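Local atomic coordinates of putative mannose-1-phosphate guanylyl transferase (Thermus thermophilus, PDB entry 2CU2), a protein that probably catalyses the transfer of a guanylyl group from GTP to mannose 1-phosphate, yielding GDP-mannose. Residues Met1-Gly13 with Leu45-Val58. Sequence-based numbering, arbitrary orientation.
Sequences MKTYALVMAGGRG and LAPLVPPERTLLAV. With SO4 (sulfate ion), chain B.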
loop_
_atom_site.group_PDB
_atom_site.type_symbol
_atom_site.label_atom_id
_atom_site.label_comp_id
_atom_site.label_asym_id
_atom_site.label_seq_id
_atom_site.Cartn_x
_atom_site.Cartn_y
_atom_site.Cartn_z
ATOM N N MET A 1 -29.201 12.209 -39.659
ATOM C CA MET A 1 -28.503 13.197 -40.477
ATOM C C MET A 1 -26.987 13.099 -40.307
ATOM O O MET A 1 -26.455 12.220 -39.645
ATOM C CB MET A 1 -28.979 14.590 -40.061
ATOM C CG MET A 1 -29.996 14.551 -38.919
ATOM S SD MET A 1 -30.376 16.197 -38.309
ATOM C CE MET A 1 -31.428 16.746 -39.663
ATOM N N LYS A 2 -26.280 14.030 -40.976
ATOM C CA LYS A 2 -24.842 14.114 -40.767
ATOM C C LYS A 2 -24.528 14.730 -39.400
ATOM O O LYS A 2 -24.640 15.930 -39.192
ATOM C CB LYS A 2 -24.236 14.979 -41.876
ATOM C CG LYS A 2 -22.706 15.001 -41.821
ATOM C CD LYS A 2 -22.073 15.403 -43.154
ATOM C CE LYS A 2 -20.655 14.844 -43.323
ATOM N NZ LYS A 2 -19.938 15.607 -44.343
ATOM N N THR A 3 -24.166 13.823 -38.500
ATOM C CA THR A 3 -23.853 14.188 -37.131
ATOM C C THR A 3 -22.384 13.949 -36.801
ATOM O O THR A 3 -21.823 12.898 -37.113
ATOM C CB THR A 3 -24.704 13.381 -36.130
ATOM O OG1 THR A 3 -26.094 13.626 -36.373
ATOM C CG2 THR A 3 -24.364 13.787 -34.696
ATOM N N TYR A 4 -21.760 14.943 -36.185
ATOM C CA TYR A 4 -20.377 14.814 -35.765
ATOM C C TYR A 4 -20.400 14.695 -34.249
ATOM O O TYR A 4 -21.350 15.131 -33.599
ATOM C CB TYR A 4 -19.550 16.033 -36.195
ATOM C CG TYR A 4 -18.791 15.817 -37.487
ATOM C CD1 TYR A 4 -19.465 15.610 -38.694
ATOM C CD2 TYR A 4 -17.397 15.773 -37.498
ATOM C CE1 TYR A 4 -18.769 15.359 -39.875
ATOM C CE2 TYR A 4 -16.693 15.522 -38.673
ATOM C CZ TYR A 4 -17.385 15.315 -39.856
ATOM O OH TYR A 4 -16.688 15.053 -41.010
ATOM N N ALA A 5 -19.363 14.096 -33.687
ATOM C CA ALA A 5 -19.285 13.930 -32.250
ATOM C C ALA A 5 -17.962 14.472 -31.743
ATOM O O ALA A 5 -16.906 14.164 -32.295
ATOM C CB ALA A 5 -19.421 12.451 -31.887
ATOM N N LEU A 6 -18.030 15.304 -30.709
ATOM C CA LEU A 6 -16.832 15.858 -30.100
ATOM C C LEU A 6 -16.647 15.151 -28.761
ATOM O O LEU A 6 -17.494 15.260 -27.871
ATOM C CB LEU A 6 -16.966 17.364 -29.851
ATOM C CG LEU A 6 -15.793 17.938 -29.042
ATOM C CD1 LEU A 6 -14.542 17.966 -29.921
ATOM C CD2 LEU A 6 -16.114 19.336 -28.537
ATOM N N VAL A 7 -15.546 14.425 -28.631
ATOM C CA VAL A 7 -15.214 13.737 -27.390
ATOM C C VAL A 7 -14.110 14.471 -26.630
ATOM O O VAL A 7 -12.951 14.500 -27.021
ATOM C CB VAL A 7 -14.759 12.320 -27.737
ATOM C CG1 VAL A 7 -14.374 11.569 -26.463
ATOM C CG2 VAL A 7 -15.879 11.574 -28.438
ATOM N N MET A 8 -14.519 15.113 -25.522
ATOM C CA MET A 8 -13.565 15.910 -24.764
ATOM C C MET A 8 -12.782 15.066 -23.758
ATOM O O MET A 8 -13.318 14.514 -22.806
ATOM C CB MET A 8 -14.340 17.012 -24.038
ATOM C CG MET A 8 -15.163 17.872 -24.999
ATOM S SD MET A 8 -15.935 19.271 -24.175
ATOM C CE MET A 8 -17.067 18.345 -23.126
ATOM N N ALA A 9 -11.469 14.941 -24.029
ATOM C CA ALA A 9 -10.602 14.232 -23.095
ATOM C C ALA A 9 -9.748 15.215 -22.291
ATOM O O ALA A 9 -8.968 15.991 -22.827
ATOM C CB ALA A 9 -9.700 13.294 -23.900
ATOM N N GLY A 10 -9.952 15.194 -20.960
ATOM C CA GLY A 10 -9.202 16.111 -20.108
ATOM C C GLY A 10 -9.270 15.708 -18.635
ATOM O O GLY A 10 -9.744 14.642 -18.266
ATOM N N GLY A 11 -8.733 16.597 -17.779
ATOM C CA GLY A 11 -8.711 16.306 -16.352
ATOM C C GLY A 11 -7.395 15.644 -15.941
ATOM O O GLY A 11 -7.014 14.597 -16.447
ATOM N N ARG A 12 -6.586 16.217 -15.059
ATOM C CA ARG A 12 -5.423 15.557 -14.477
ATOM C C ARG A 12 -5.847 14.365 -13.624
ATOM O O ARG A 12 -5.148 13.355 -13.565
ATOM C CB ARG A 12 -4.634 16.532 -13.597
ATOM C CG ARG A 12 -4.177 17.804 -14.290
ATOM C CD ARG A 12 -3.480 18.736 -13.302
ATOM N NE ARG A 12 -3.125 20.017 -13.910
ATOM C CZ ARG A 12 -2.193 20.170 -14.846
ATOM N NH1 ARG A 12 -1.511 19.117 -15.284
ATOM N NH2 ARG A 12 -1.947 21.376 -15.350
ATOM N N GLY A 13 -6.993 14.492 -12.959
ATOM C CA GLY A 13 -7.468 13.423 -12.101
ATOM C C GLY A 13 -6.525 13.255 -10.922
ATOM O O GLY A 13 -6.107 12.142 -10.601
ATOM N N LEU A 45 -19.891 4.870 -28.255
ATOM C CA LEU A 45 -20.309 5.848 -29.255
ATOM C C LEU A 45 -20.323 5.340 -30.698
ATOM O O LEU A 45 -21.152 5.770 -31.490
ATOM C CB LEU A 45 -19.408 7.089 -29.172
ATOM C CG LEU A 45 -19.718 8.297 -30.075
ATOM C CD1 LEU A 45 -21.095 8.844 -29.748
ATOM C CD2 LEU A 45 -18.676 9.397 -29.874
ATOM N N ALA A 46 -19.409 4.429 -31.030
ATOM C CA ALA A 46 -19.290 3.903 -32.390
ATOM C C ALA A 46 -20.599 3.589 -33.118
ATOM O O ALA A 46 -20.818 4.069 -34.228
ATOM C CB ALA A 46 -18.387 2.671 -32.396
ATOM N N PRO A 47 -21.487 2.788 -32.505
ATOM C CA PRO A 47 -22.762 2.437 -33.144
ATOM C C PRO A 47 -23.658 3.622 -33.492
ATOM O O PRO A 47 -24.470 3.541 -34.415
ATOM C CB PRO A 47 -23.419 1.507 -32.123
ATOM C CG PRO A 47 -22.246 0.878 -31.436
ATOM C CD PRO A 47 -21.336 2.071 -31.227
ATOM N N LEU A 48 -23.517 4.717 -32.749
ATOM C CA LEU A 48 -24.333 5.898 -32.989
ATOM C C LEU A 48 -23.657 6.878 -33.941
ATOM O O LEU A 48 -24.279 7.357 -34.889
ATOM C CB LEU A 48 -24.650 6.598 -31.667
ATOM C CG LEU A 48 -25.579 7.812 -31.768
ATOM C CD1 LEU A 48 -26.936 7.366 -32.286
ATOM C CD2 LEU A 48 -25.720 8.481 -30.410
ATOM N N VAL A 49 -22.389 7.183 -33.687
ATOM C CA VAL A 49 -21.640 8.104 -34.539
ATOM C C VAL A 49 -20.349 7.419 -34.964
ATOM O O VAL A 49 -19.528 7.049 -34.129
ATOM C CB VAL A 49 -21.303 9.426 -33.798
ATOM C CG1 VAL A 49 -20.603 10.398 -34.747
ATOM C CG2 VAL A 49 -22.574 10.059 -33.260
ATOM N N PRO A 50 -20.160 7.225 -36.279
ATOM C CA PRO A 50 -18.942 6.568 -36.755
ATOM C C PRO A 50 -17.653 7.298 -36.387
ATOM O O PRO A 50 -17.649 8.502 -36.141
ATOM C CB PRO A 50 -19.165 6.478 -38.266
ATOM C CG PRO A 50 -20.042 7.663 -38.554
ATOM C CD PRO A 50 -21.021 7.621 -37.407
ATOM N N PRO A 51 -16.539 6.558 -36.319
ATOM C CA PRO A 51 -15.239 7.112 -35.968
ATOM C C PRO A 51 -14.823 8.247 -36.911
ATOM O O PRO A 51 -14.252 9.246 -36.509
ATOM C CB PRO A 51 -14.221 5.977 -36.005
ATOM C CG PRO A 51 -14.999 4.692 -35.779
ATOM C CD PRO A 51 -16.447 5.106 -36.327
ATOM N N GLU A 52 -15.106 8.049 -38.211
ATOM C CA GLU A 52 -14.762 9.086 -39.176
ATOM C C GLU A 52 -15.334 10.456 -38.801
ATOM O O GLU A 52 -14.739 11.497 -39.061
ATOM C CB GLU A 52 -15.274 8.659 -40.547
ATOM C CG GLU A 52 -15.069 7.168 -40.792
ATOM C CD GLU A 52 -16.409 6.471 -40.796
ATOM O OE1 GLU A 52 -17.387 7.089 -41.195
ATOM O OE2 GLU A 52 -16.469 5.316 -40.382
ATOM N N ARG A 53 -16.549 10.438 -38.208
ATOM C CA ARG A 53 -17.205 11.698 -37.853
ATOM C C ARG A 53 -17.031 12.047 -36.369
ATOM O O ARG A 53 -17.803 12.795 -35.782
ATOM C CB ARG A 53 -18.694 11.583 -38.197
ATOM C CG ARG A 53 -18.921 11.447 -39.704
ATOM C CD ARG A 53 -20.407 11.447 -40.091
ATOM N NE ARG A 53 -20.532 11.598 -41.546
ATOM C CZ ARG A 53 -21.752 11.458 -42.098
ATOM N NH1 ARG A 53 -22.806 11.198 -41.341
ATOM N NH2 ARG A 53 -21.895 11.577 -43.425
ATOM N N THR A 54 -15.990 11.449 -35.753
ATOM C CA THR A 54 -15.742 11.711 -34.340
ATOM C C THR A 54 -14.461 12.521 -34.127
ATOM O O THR A 54 -13.419 12.241 -34.705
ATOM C CB THR A 54 -15.641 10.372 -33.610
ATOM O OG1 THR A 54 -16.873 9.663 -33.759
ATOM C CG2 THR A 54 -15.380 10.611 -32.121
ATOM N N LEU A 55 -14.541 13.546 -33.287
ATOM C CA LEU A 55 -13.389 14.393 -32.998
ATOM C C LEU A 55 -12.964 14.199 -31.544
ATOM O O LEU A 55 -13.768 14.353 -30.624
ATOM C CB LEU A 55 -13.744 15.862 -33.247
ATOM C CG LEU A 55 -14.448 16.156 -34.584
ATOM C CD1 LEU A 55 -15.010 17.574 -34.578
ATOM C CD2 LEU A 55 -13.474 15.964 -35.741
ATOM N N LEU A 56 -11.700 13.855 -31.342
ATOM C CA LEU A 56 -11.182 13.644 -30.003
ATOM C C LEU A 56 -10.305 14.809 -29.567
ATOM O O LEU A 56 -9.164 14.927 -30.004
ATOM C CB LEU A 56 -10.380 12.346 -29.951
ATOM C CG LEU A 56 -9.680 12.064 -28.620
ATOM C CD1 LEU A 56 -10.715 11.900 -27.502
ATOM C CD2 LEU A 56 -8.840 10.814 -28.766
ATOM N N ALA A 57 -10.846 15.661 -28.701
ATOM C CA ALA A 57 -10.118 16.819 -28.197
ATOM C C ALA A 57 -9.273 16.475 -26.973
ATOM O O ALA A 57 -9.788 15.968 -25.964
ATOM C CB ALA A 57 -11.090 17.937 -27.852
ATOM N N VAL A 58 -7.972 16.745 -27.078
ATOM C CA VAL A 58 -6.998 16.558 -26.012
ATOM C C VAL A 58 -5.909 17.629 -26.064
ATOM O O VAL A 58 -5.707 18.310 -27.060
ATOM C CB VAL A 58 -6.378 15.170 -26.175
ATOM C CG1 VAL A 58 -7.476 14.109 -26.206
ATOM C CG2 VAL A 58 -5.593 15.106 -27.471
HETATM S S SO4 B . -8.982 16.833 -10.070
HETATM O O1 SO4 B . -8.679 17.709 -8.904
HETATM O O2 SO4 B . -7.896 16.953 -11.082
HETATM O O3 SO4 B . -10.276 17.249 -10.679
HETATM O O4 SO4 B . -9.081 15.415 -9.619
HETATM O O HOH W 1 -23.088 10.651 -38.324
#
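R53 lays its CB over the face of the Y4 ring, 4.1 Å from the ring centroid and 8° off the ring normal, a CH-pi contact at the start of two parallel strands. Beyond it the arginine chain runs extended, with CG anti to the carbonyl carbon (chi1 -65°), and ends under K2, whose CG stands 3.7 Å from R53 CZ, over the centre of the guanidinium. Here aliphatic carbon covers the cation, while the like charges K2 NZ and R53 NH2 remain 4.6 Å apart. In the guanidinium plane a water accepts from R53 NH1 and donates to T3 O. Cut back to an alanine, R53 would keep its CB on the ring, but the K2 chain is likely to lose the flat group it lies across and the water its NH1 donor. Further along, the backbones illustrate parallel pairing: A5 N bonds R53 O and V7 N bonds L55 O, while L55 N (2.6 Å from A5 O, 172°) and A57 N donate back to A5 O and V7 O; A9 N adds a last bond to A57 O. On one face of the sheet A5 CB meets L45 CD2 and V49 CG1, and V7 turns CG2 to L45 CD2 and CG1 to L56 CD1; on the other L6 CD1 reaches L55 and A57. Strand 3-8 lies between strands 54-59 and 102-107 in the Rossmann-like sheet of the nucleotidyltransferase (GT-A) fold, with Y4, M8 and L55 against helix 83-98 and T3 and L48 against helix 115-128.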